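PDB 4KRG: phosphoethanolamine N-methyltransferase 1 from Haemonchus contortus, which catalyses the S-adenosylmethionine-dependent N-methylation of phosphoethanolamine, probably the first methyl transfer on the nematode route to phosphocholine. Local coordinates for residues D136-L144 / V249-S257; M208-V219 / Q231-A241. All coordinates share one frame; numbering follows the deposited sequence. Where two conformers were deposited one is given.

Contact 1: residues D136-L144 / V249-S257; sequences DREVIEFLL and VDDLLNLFS
V249 begins a knobs-into-holes helix pair by seating itself among R137, I140, E141 and L144. The helix axes of 136-144 and 249-257 approach to 9.8 Å at 129° between their directions, a steeply crossed packing, between perpendicular and antiparallel, on the flank of the Rossmann-like methyltransferase domain. The two methyls of V249 divide the work: CG2 meets CD1 of L144 at 3.7 Å, while CG1 lies over one face of the R137 guanidinium, toward its rim. The next residue, D250, presents a single oxygen, OD1, which takes bent bonds from both NH1 and NH2 of R137, 3.2 Å each. The two nitrogens meet OD1 end-on, and the guanidinium and carboxylate planes stand 63° apart, so the pair is not coplanar. R137 reaches it with CG anti to the backbone N (chi1 -164°) and an extended chain, and its NE faces E141, making a three-residue charge network. L252 then offers CD1 to CG2 of I140 (3.7 Å), and L253 offers CD1 to the CD1 of the same isoleucine, the reciprocal knob held by V249, L252, L253 and F256. L253 CD2 also touches R137 NH1. The F256 ring approaches D136, V139 and I140 obliquely; R187 and L191 touch it from outside the pair. Last comes S257, whose hydroxyl donates to the anti lone pair of D136 OD2 at 2.7 Å, while R187 forms a salt bridge with OD1. A water centred over one face of F256 donates to D136 OD2 at 2.7 Å and to F256 O at 2.8 Å.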
loop_
_atom_site.group_PDB
_atom_site.type_symbol
_atom_site.label_atom_id
_atom_site.label_comp_id
_atom_site.label_asym_id
_atom_site.label_seq_id
_atom_site.Cartn_x
_atom_site.Cartn_y
_atom_site.Cartn_z
ATOM N N ASP A 136 -6.833 8.611 -16.114
ATOM C CA ASP A 136 -7.528 7.455 -15.559
ATOM C C ASP A 136 -7.750 6.359 -16.596
ATOM O O ASP A 136 -7.571 5.178 -16.303
ATOM C CB ASP A 136 -8.871 7.871 -14.949
ATOM C CG ASP A 136 -8.728 8.467 -13.567
ATOM O OD1 ASP A 136 -7.600 8.833 -13.181
ATOM O OD2 ASP A 136 -9.755 8.577 -12.868
ATOM N N ARG A 137 -8.133 6.740 -17.812
ATOM C CA ARG A 137 -8.374 5.734 -18.839
ATOM C C ARG A 137 -7.076 5.047 -19.247
ATOM O O ARG A 137 -7.045 3.834 -19.447
ATOM C CB ARG A 137 -9.066 6.324 -20.069
ATOM C CG ARG A 137 -9.660 5.246 -20.963
ATOM C CD ARG A 137 -10.423 5.813 -22.154
ATOM N NE ARG A 137 -11.119 4.759 -22.889
ATOM C CZ ARG A 137 -12.421 4.510 -22.787
ATOM N NH1 ARG A 137 -13.181 5.250 -21.994
ATOM N NH2 ARG A 137 -12.966 3.525 -23.489
ATOM N N GLU A 138 -6.003 5.825 -19.351
ATOM C CA GLU A 138 -4.688 5.292 -19.699
ATOM C C GLU A 138 -4.121 4.341 -18.641
ATOM O O GLU A 138 -3.475 3.349 -18.983
ATOM C CB GLU A 138 -3.706 6.433 -19.968
ATOM C CG GLU A 138 -4.022 7.216 -21.232
ATOM C CD GLU A 138 -3.296 8.548 -21.305
ATOM O OE1 GLU A 138 -2.710 8.980 -20.286
ATOM O OE2 GLU A 138 -3.313 9.168 -22.387
ATOM N N VAL A 139 -4.352 4.651 -17.365
ATOM C CA VAL A 139 -3.930 3.775 -16.275
ATOM C C VAL A 139 -4.562 2.397 -16.445
ATOM O O VAL A 139 -3.880 1.371 -16.363
ATOM C CB VAL A 139 -4.310 4.356 -14.891
ATOM C CG1 VAL A 139 -4.123 3.312 -13.798
ATOM C CG2 VAL A 139 -3.468 5.579 -14.577
ATOM N N ILE A 140 -5.863 2.380 -16.707
ATOM C CA ILE A 140 -6.591 1.134 -16.899
ATOM C C ILE A 140 -6.062 0.405 -18.135
ATOM O O ILE A 140 -5.803 -0.800 -18.096
ATOM C CB ILE A 140 -8.104 1.387 -17.023
ATOM C CG1 ILE A 140 -8.635 1.992 -15.722
ATOM C CG2 ILE A 140 -8.833 0.097 -17.335
ATOM C CD1 ILE A 140 -9.953 2.731 -15.861
ATOM N N GLU A 141 -5.877 1.151 -19.218
ATOM C CA GLU A 141 -5.360 0.586 -20.456
ATOM C C GLU A 141 -3.933 0.078 -20.278
ATOM O O GLU A 141 -3.573 -0.963 -20.815
ATOM C CB GLU A 141 -5.459 1.609 -21.593
ATOM C CG GLU A 141 -6.902 1.924 -21.980
ATOM C CD GLU A 141 -7.014 2.939 -23.104
ATOM O OE1 GLU A 141 -8.093 3.017 -23.731
ATOM O OE2 GLU A 141 -6.032 3.671 -23.353
ATOM N N PHE A 142 -3.127 0.802 -19.510
ATOM C CA PHE A 142 -1.780 0.342 -19.203
ATOM C C PHE A 142 -1.811 -0.979 -18.451
ATOM O O PHE A 142 -1.029 -1.881 -18.739
ATOM C CB PHE A 142 -0.998 1.377 -18.387
ATOM C CG PHE A 142 0.311 0.852 -17.860
ATOM C CD1 PHE A 142 1.427 0.782 -18.683
ATOM C CD2 PHE A 142 0.420 0.403 -16.555
ATOM C CE1 PHE A 142 2.635 0.288 -18.206
ATOM C CE2 PHE A 142 1.620 -0.090 -16.074
ATOM C CZ PHE A 142 2.731 -0.146 -16.901
ATOM N N LEU A 143 -2.717 -1.092 -17.484
ATOM C CA LEU A 143 -2.765 -2.278 -16.630
ATOM C C LEU A 143 -3.300 -3.509 -17.348
ATOM O O LEU A 143 -2.896 -4.630 -17.048
ATOM C CB LEU A 143 -3.569 -2.006 -15.360
ATOM C CG LEU A 143 -2.905 -1.024 -14.393
ATOM C CD1 LEU A 143 -3.874 -0.615 -13.299
ATOM C CD2 LEU A 143 -1.638 -1.618 -13.794
ATOM N N LEU A 144 -4.208 -3.304 -18.294
ATOM C CA LEU A 144 -4.676 -4.403 -19.132
ATOM C C LEU A 144 -3.583 -4.857 -20.105
ATOM O O LEU A 144 -3.514 -6.026 -20.470
ATOM C CB LEU A 144 -5.957 -4.020 -19.881
ATOM C CG LEU A 144 -7.220 -3.875 -19.016
ATOM C CD1 LEU A 144 -8.361 -3.252 -19.797
ATOM C CD2 LEU A 144 -7.649 -5.221 -18.461
ATOM N N VAL A 249 -12.995 -1.690 -20.076
ATOM C CA VAL A 249 -12.384 -0.403 -19.747
ATOM C C VAL A 249 -13.435 0.594 -19.252
ATOM O O VAL A 249 -13.200 1.327 -18.298
ATOM C CB VAL A 249 -11.609 0.188 -20.946
ATOM C CG1 VAL A 249 -10.984 1.521 -20.580
ATOM C CG2 VAL A 249 -10.529 -0.769 -21.389
ATOM N N ASP A 250 -14.596 0.605 -19.896
ATOM C CA ASP A 250 -15.676 1.500 -19.496
ATOM C C ASP A 250 -16.236 1.166 -18.113
ATOM O O ASP A 250 -16.540 2.069 -17.333
ATOM C CB ASP A 250 -16.796 1.490 -20.540
ATOM C CG ASP A 250 -16.397 2.175 -21.836
ATOM O OD1 ASP A 250 -15.596 3.132 -21.787
ATOM O OD2 ASP A 250 -16.889 1.760 -22.903
ATOM N N ASP A 251 -16.368 -0.125 -17.817
ATOM C CA ASP A 251 -16.863 -0.585 -16.517
ATOM C C ASP A 251 -15.877 -0.255 -15.398
ATOM O O ASP A 251 -16.274 0.086 -14.288
ATOM C CB ASP A 251 -17.132 -2.099 -16.543
ATOM C CG ASP A 251 -18.485 -2.455 -17.153
ATOM O OD1 ASP A 251 -19.160 -1.560 -17.710
ATOM O OD2 ASP A 251 -18.870 -3.644 -17.076
ATOM N N LEU A 252 -14.589 -0.366 -15.699
ATOM C CA LEU A 252 -13.546 -0.054 -14.733
ATOM C C LEU A 252 -13.411 1.449 -14.557
ATOM O O LEU A 252 -13.193 1.933 -13.449
ATOM C CB LEU A 252 -12.211 -0.641 -15.180
ATOM C CG LEU A 252 -12.075 -2.156 -15.046
ATOM C CD1 LEU A 252 -10.841 -2.659 -15.781
ATOM C CD2 LEU A 252 -12.020 -2.544 -13.579
ATOM N N LEU A 253 -13.555 2.184 -15.654
ATOM C CA LEU A 253 -13.412 3.639 -15.643
ATOM C C LEU A 253 -14.469 4.318 -14.778
ATOM O O LEU A 253 -14.161 5.232 -14.014
ATOM C CB LEU A 253 -13.438 4.193 -17.072
ATOM C CG LEU A 253 -13.040 5.660 -17.249
ATOM C CD1 LEU A 253 -11.659 5.933 -16.682
ATOM C CD2 LEU A 253 -13.096 6.064 -18.711
ATOM N N ASN A 254 -15.709 3.863 -14.883
ATOM C CA ASN A 254 -16.774 4.380 -14.033
ATOM C C ASN A 254 -16.413 4.276 -12.560
ATOM O O ASN A 254 -16.597 5.218 -11.793
ATOM C CB ASN A 254 -18.070 3.618 -14.272
ATOM C CG ASN A 254 -19.183 4.069 -13.351
ATOM O OD1 ASN A 254 -19.365 5.265 -13.120
ATOM N ND2 ASN A 254 -19.922 3.111 -12.803
ATOM N N LEU A 255 -15.899 3.118 -12.173
ATOM C CA LEU A 255 -15.526 2.888 -10.791
ATOM C C LEU A 255 -14.333 3.741 -10.374
ATOM O O LEU A 255 -14.369 4.426 -9.353
ATOM C CB LEU A 255 -15.226 1.409 -10.576
ATOM C CG LEU A 255 -16.413 0.481 -10.804
ATOM C CD1 LEU A 255 -15.977 -0.953 -10.697
ATOM C CD2 LEU A 255 -17.498 0.767 -9.790
ATOM N N PHE A 256 -13.280 3.697 -11.179
ATOM C CA PHE A 256 -12.009 4.328 -10.851
ATOM C C PHE A 256 -12.125 5.853 -10.841
ATOM O O PHE A 256 -11.494 6.520 -10.027
ATOM C CB PHE A 256 -10.949 3.854 -11.859
ATOM C CG PHE A 256 -9.529 4.222 -11.507
ATOM C CD1 PHE A 256 -8.988 3.907 -10.269
ATOM C CD2 PHE A 256 -8.714 4.834 -12.450
ATOM C CE1 PHE A 256 -7.664 4.230 -9.972
ATOM C CE2 PHE A 256 -7.399 5.158 -12.160
ATOM C CZ PHE A 256 -6.873 4.856 -10.919
ATOM N N SER A 257 -12.949 6.398 -11.732
ATOM C CA SER A 257 -13.034 7.851 -11.917
ATOM C C SER A 257 -14.103 8.537 -11.078
ATOM O O SER A 257 -13.937 9.690 -10.683
ATOM C CB SER A 257 -13.275 8.199 -13.391
ATOM O OG SER A 257 -12.083 8.112 -14.146
HETATM O O HOH W 1 -9.297 8.274 -10.252
#

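Contact 2: residues M208-V219 / Q231-A241; sequences MWKFDVQWSCSV and QVHWLTKKVPA
One face of the W209 indole carries the K238 side chain, with CE 3.5 Å above the plane and over its centre. NZ stands 4.5 Å from the centroid of the five-membered ring and 8° off the normal, a cation-pi contact; the same ammonium also bonds the carbonyls of M147 and L150. V239 O lies at the indole's edge, near its plane. Toward the other end, W215 and H233 form a T-shaped pair: the tryptophan edge points at the imidazole face, six-membered and imidazole centroids 4.7 Å apart and planes at 71°. With CG between the backbone N and the carbonyl carbon (chi1 41°), the W215 indole lies along the neighbouring strand, where L235 N and W234 C lie over one face and L235 CB touches CZ2 at 3.4 Å. H233 ND1 bonds H157. On the opposite side of the sheet, V232 CG1 lies over one face of W234, toward the rim, W215 O sits at that ring's edge, and T236 CG2 packs on F211 CB.

These two strands, 208-218 and 231-240, are the antiparallel pair at the end of the class I methyltransferase strand order, with 231-240 between 154-161 and 208-218. K210 and V239 exchange hydrogen bonds, as do D212 with K237 and C217 with H233. Between the last two pairs the register moves by one residue, a beta bulge around Q214, whose N still reaches L235 O at 2.8 Å. W215 O and L235 N, buried there, have no hydrogen-bond partner in the model. Q231, whose side chain comes to about 4 Å from bound phosphoethanolamine, is tied down by R159, W129 and S161. A water accepts from Q214 NE2 at 3.2 Å and from K237 NZ at 3.1 Å.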
loop_
_atom_site.group_PDB
_atom_site.type_symbol
_atom_site.label_atom_id
_atom_site.label_comp_id
_atom_site.label_asym_id
_atom_site.label_seq_id
_atom_site.Cartn_x
_atom_site.Cartn_y
_atom_site.Cartn_z
HETATM N N MSE A 208 -9.142 -16.535 -18.071
HETATM C CA MSE A 208 -9.383 -15.357 -17.245
HETATM C C MSE A 208 -8.262 -15.147 -16.234
HETATM O O MSE A 208 -7.704 -16.103 -15.702
HETATM C CB MSE A 208 -10.718 -15.478 -16.503
HETATM C CG MSE A 208 -11.267 -14.156 -15.979
HETATM SE SE MSE A 208 -11.756 -12.943 -17.427
HETATM C CE MSE A 208 -12.740 -14.237 -18.468
ATOM N N TRP A 209 -7.942 -13.886 -15.965
ATOM C CA TRP A 209 -6.908 -13.561 -15.000
ATOM C C TRP A 209 -7.341 -12.452 -14.061
ATOM O O TRP A 209 -8.201 -11.643 -14.395
ATOM C CB TRP A 209 -5.622 -13.171 -15.719
ATOM C CG TRP A 209 -5.138 -14.261 -16.609
ATOM C CD1 TRP A 209 -5.408 -14.419 -17.934
ATOM C CD2 TRP A 209 -4.324 -15.360 -16.217
ATOM N NE1 TRP A 209 -4.797 -15.556 -18.402
ATOM C CE2 TRP A 209 -4.120 -16.154 -17.371
ATOM C CE3 TRP A 209 -3.729 -15.759 -15.022
ATOM C CZ2 TRP A 209 -3.355 -17.316 -17.347
ATOM C CZ3 TRP A 209 -2.973 -16.907 -14.997
ATOM C CH2 TRP A 209 -2.791 -17.675 -16.153
ATOM N N LYS A 210 -6.748 -12.437 -12.875
ATOM C CA LYS A 210 -6.928 -11.339 -11.945
ATOM C C LYS A 210 -5.593 -11.021 -11.308
ATOM O O LYS A 210 -4.629 -11.775 -11.446
ATOM C CB LYS A 210 -7.963 -11.675 -10.872
ATOM C CG LYS A 210 -7.589 -12.822 -9.955
ATOM C CD LYS A 210 -8.740 -13.106 -9.000
ATOM C CE LYS A 210 -8.508 -14.379 -8.214
ATOM N NZ LYS A 210 -9.645 -14.644 -7.297
ATOM N N PHE A 211 -5.544 -9.892 -10.619
ATOM C CA PHE A 211 -4.354 -9.471 -9.912
ATOM C C PHE A 211 -4.493 -9.826 -8.442
ATOM O O PHE A 211 -5.543 -9.599 -7.844
ATOM C CB PHE A 211 -4.186 -7.965 -10.073
ATOM C CG PHE A 211 -3.491 -7.561 -11.349
ATOM C CD1 PHE A 211 -2.378 -8.255 -11.801
ATOM C CD2 PHE A 211 -3.951 -6.489 -12.092
ATOM C CE1 PHE A 211 -1.733 -7.883 -12.966
ATOM C CE2 PHE A 211 -3.312 -6.109 -13.256
ATOM C CZ PHE A 211 -2.204 -6.804 -13.696
ATOM N N ASP A 212 -3.443 -10.406 -7.869
ATOM C CA ASP A 212 -3.376 -10.623 -6.432
ATOM C C ASP A 212 -2.441 -9.563 -5.858
ATOM O O ASP A 212 -1.213 -9.700 -5.951
ATOM C CB ASP A 212 -2.860 -12.032 -6.124
ATOM C CG ASP A 212 -2.682 -12.284 -4.635
ATOM O OD1 ASP A 212 -3.251 -11.535 -3.818
ATOM O OD2 ASP A 212 -1.974 -13.246 -4.274
ATOM N N VAL A 213 -3.019 -8.496 -5.298
ATOM C CA VAL A 213 -2.226 -7.421 -4.716
ATOM C C VAL A 213 -1.639 -7.896 -3.399
ATOM O O VAL A 213 -2.347 -8.016 -2.401
ATOM C CB VAL A 213 -3.043 -6.153 -4.486
ATOM C CG1 VAL A 213 -2.132 -5.032 -4.046
ATOM C CG2 VAL A 213 -3.753 -5.758 -5.754
ATOM N N GLN A 214 -0.339 -8.162 -3.400
ATOM C CA GLN A 214 0.286 -8.831 -2.275
ATOM C C GLN A 214 0.402 -7.935 -1.042
ATOM O O GLN A 214 0.360 -8.416 0.091
ATOM C CB GLN A 214 1.647 -9.390 -2.683
ATOM C CG GLN A 214 1.544 -10.435 -3.789
ATOM C CD GLN A 214 2.481 -11.613 -3.581
ATOM O OE1 GLN A 214 3.573 -11.464 -3.033
ATOM N NE2 GLN A 214 2.059 -12.788 -4.025
ATOM N N TRP A 215 0.548 -6.636 -1.274
ATOM C CA TRP A 215 0.674 -5.675 -0.191
ATOM C C TRP A 215 0.577 -4.258 -0.688
ATOM O O TRP A 215 0.719 -3.998 -1.885
ATOM C CB TRP A 215 1.998 -5.841 0.567
ATOM C CG TRP A 215 3.232 -6.120 -0.259
ATOM C CD1 TRP A 215 3.783 -7.335 -0.483
ATOM C CD2 TRP A 215 4.095 -5.162 -0.907
ATOM N NE1 TRP A 215 4.919 -7.214 -1.242
ATOM C CE2 TRP A 215 5.137 -5.895 -1.511
ATOM C CE3 TRP A 215 4.086 -3.772 -1.031
ATOM C CZ2 TRP A 215 6.162 -5.279 -2.235
ATOM C CZ3 TRP A 215 5.100 -3.160 -1.758
ATOM C CH2 TRP A 215 6.126 -3.918 -2.350
ATOM N N SER A 216 0.319 -3.355 0.252
ATOM C CA SER A 216 0.477 -1.926 0.046
ATOM C C SER A 216 1.351 -1.403 1.183
ATOM O O SER A 216 1.055 -1.630 2.355
ATOM C CB SER A 216 -0.879 -1.231 0.080
ATOM O OG SER A 216 -0.756 0.139 -0.254
ATOM N N CYS A 217 2.423 -0.701 0.842
ATOM C CA CYS A 217 3.375 -0.239 1.844
ATOM C C CYS A 217 3.818 1.165 1.508
ATOM O O CYS A 217 3.796 1.558 0.351
ATOM C CB CYS A 217 4.604 -1.146 1.866
ATOM S SG CYS A 217 4.326 -2.830 2.440
ATOM N N SER A 218 4.220 1.909 2.529
ATOM C CA SER A 218 4.787 3.241 2.360
ATOM C C SER A 218 6.293 3.088 2.214
ATOM O O SER A 218 6.918 2.315 2.939
ATOM C CB SER A 218 4.509 4.099 3.594
ATOM O OG SER A 218 3.131 4.239 3.851
ATOM N N VAL A 219 6.882 3.826 1.286
ATOM C CA VAL A 219 8.318 3.745 1.062
ATOM C C VAL A 219 9.044 4.297 2.286
ATOM O O VAL A 219 8.861 5.467 2.636
ATOM C CB VAL A 219 8.703 4.550 -0.184
ATOM C CG1 VAL A 219 10.211 4.522 -0.397
ATOM C CG2 VAL A 219 7.970 4.014 -1.402
ATOM N N GLN A 231 3.909 7.913 -0.143
ATOM C CA GLN A 231 4.658 7.300 -1.230
ATOM C C GLN A 231 4.376 5.817 -1.132
ATOM O O GLN A 231 4.990 5.108 -0.332
ATOM C CB GLN A 231 6.145 7.565 -1.069
ATOM C CG GLN A 231 6.503 9.018 -1.285
ATOM C CD GLN A 231 6.299 9.432 -2.718
ATOM O OE1 GLN A 231 6.993 8.949 -3.611
ATOM N NE2 GLN A 231 5.329 10.313 -2.955
ATOM N N VAL A 232 3.426 5.351 -1.932
ATOM C CA VAL A 232 2.871 4.026 -1.734
ATOM C C VAL A 232 3.227 3.117 -2.897
ATOM O O VAL A 232 3.163 3.514 -4.064
ATOM C CB VAL A 232 1.336 4.076 -1.525
ATOM C CG1 VAL A 232 0.801 2.707 -1.111
ATOM C CG2 VAL A 232 0.965 5.121 -0.461
ATOM N N HIS A 233 3.632 1.894 -2.571
ATOM C CA HIS A 233 3.930 0.911 -3.605
ATOM C C HIS A 233 3.297 -0.449 -3.333
ATOM O O HIS A 233 2.895 -0.754 -2.204
ATOM C CB HIS A 233 5.434 0.819 -3.912
ATOM C CG HIS A 233 6.269 0.225 -2.815
ATOM N ND1 HIS A 233 7.313 -0.640 -3.078
ATOM C CD2 HIS A 233 6.259 0.404 -1.478
ATOM C CE1 HIS A 233 7.898 -0.978 -1.943
ATOM N NE2 HIS A 233 7.271 -0.360 -0.952
ATOM N N TRP A 234 3.184 -1.241 -4.396
ATOM C CA TRP A 234 2.452 -2.497 -4.374
ATOM C C TRP A 234 3.168 -3.511 -5.237
ATOM O O TRP A 234 3.648 -3.179 -6.317
ATOM C CB TRP A 234 1.047 -2.307 -4.959
ATOM C CG TRP A 234 0.279 -1.164 -4.386
ATOM C CD1 TRP A 234 -0.538 -1.191 -3.294
ATOM C CD2 TRP A 234 0.249 0.178 -4.885
ATOM N NE1 TRP A 234 -1.067 0.052 -3.076
ATOM C CE2 TRP A 234 -0.605 0.910 -4.033
ATOM C CE3 TRP A 234 0.863 0.834 -5.952
ATOM C CZ2 TRP A 234 -0.855 2.269 -4.228
ATOM C CZ3 TRP A 234 0.614 2.185 -6.139
ATOM C CH2 TRP A 234 -0.240 2.884 -5.284
ATOM N N LEU A 235 3.230 -4.748 -4.764
ATOM C CA LEU A 235 3.655 -5.858 -5.606
ATOM C C LEU A 235 2.423 -6.708 -5.874
ATOM O O LEU A 235 1.707 -7.094 -4.949
ATOM C CB LEU A 235 4.740 -6.691 -4.927
ATOM C CG LEU A 235 5.347 -7.803 -5.787
ATOM C CD1 LEU A 235 6.005 -7.226 -7.021
ATOM C CD2 LEU A 235 6.360 -8.593 -4.972
ATOM N N THR A 236 2.186 -6.989 -7.146
ATOM C CA THR A 236 0.937 -7.578 -7.598
ATOM C C THR A 236 1.207 -8.741 -8.558
ATOM O O THR A 236 2.024 -8.626 -9.473
ATOM C CB THR A 236 0.084 -6.502 -8.277
ATOM O OG1 THR A 236 -0.212 -5.472 -7.326
ATOM C CG2 THR A 236 -1.198 -7.078 -8.784
ATOM N N LYS A 237 0.515 -9.855 -8.343
ATOM C CA LYS A 237 0.776 -11.088 -9.073
ATOM C C LYS A 237 -0.380 -11.443 -10.010
ATOM O O LYS A 237 -1.546 -11.316 -9.635
ATOM C CB LYS A 237 1.009 -12.230 -8.078
ATOM C CG LYS A 237 1.602 -13.487 -8.691
ATOM C CD LYS A 237 1.754 -14.592 -7.654
ATOM C CE LYS A 237 2.405 -15.824 -8.253
ATOM N NZ LYS A 237 2.474 -16.921 -7.250
ATOM N N LYS A 238 -0.053 -11.892 -11.222
ATOM C CA LYS A 238 -1.051 -12.346 -12.190
ATOM C C LYS A 238 -1.428 -13.791 -11.891
ATOM O O LYS A 238 -0.594 -14.689 -11.979
ATOM C CB LYS A 238 -0.505 -12.237 -13.617
ATOM C CG LYS A 238 -1.350 -12.912 -14.676
ATOM C CD LYS A 238 -0.708 -12.768 -16.044
ATOM C CE LYS A 238 -1.470 -13.540 -17.106
ATOM N NZ LYS A 238 -0.881 -13.299 -18.454
ATOM N N VAL A 239 -2.687 -14.008 -11.525
ATOM C CA VAL A 239 -3.154 -15.322 -11.101
ATOM C C VAL A 239 -4.490 -15.653 -11.767
ATOM O O VAL A 239 -5.206 -14.759 -12.203
ATOM C CB VAL A 239 -3.309 -15.390 -9.564
ATOM C CG1 VAL A 239 -1.974 -15.150 -8.875
ATOM C CG2 VAL A 239 -4.332 -14.379 -9.103
ATOM N N PRO A 240 -4.827 -16.947 -11.851
ATOM C CA PRO A 240 -6.063 -17.315 -12.548
ATOM C C PRO A 240 -7.320 -16.830 -11.822
ATOM O O PRO A 240 -7.357 -16.828 -10.595
ATOM C CB PRO A 240 -6.023 -18.845 -12.541
ATOM C CG PRO A 240 -4.571 -19.194 -12.331
ATOM C CD PRO A 240 -4.058 -18.131 -11.428
ATOM N N ALA A 241 -8.327 -16.414 -12.582
ATOM C CA ALA A 241 -9.628 -16.073 -12.023
ATOM C C ALA A 241 -10.695 -16.964 -12.651
ATOM O O ALA A 241 -11.492 -16.500 -13.467
ATOM C CB ALA A 241 -9.947 -14.620 -12.274
HETATM O O HOH W 2 3.375 -15.706 -4.498
#

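In the fold
From the N terminus, the chain first passes the strands and helices of the S-adenosylhomocysteine-binding region and reaches helix 136-149, then lays down strand 154-161. After helix 189-198 come strand 208-218, helix 220-226 and strand 231-240, so contact 2 closes a short loop of 11 intervening residues. Helix 249-271 follows directly and returns to helix 136-149, closing contact 1 over 104 residues; contact 2 therefore lies wholly within that longer loop, and the two do not cross. Their centres are 16 Å apart, and they touch where L143 O packs against F211 CZ. Contact 1 joins flanking helices; contact 2 joins sheet strands, and 208-218 also pairs with 350-354, toward the C-terminal part.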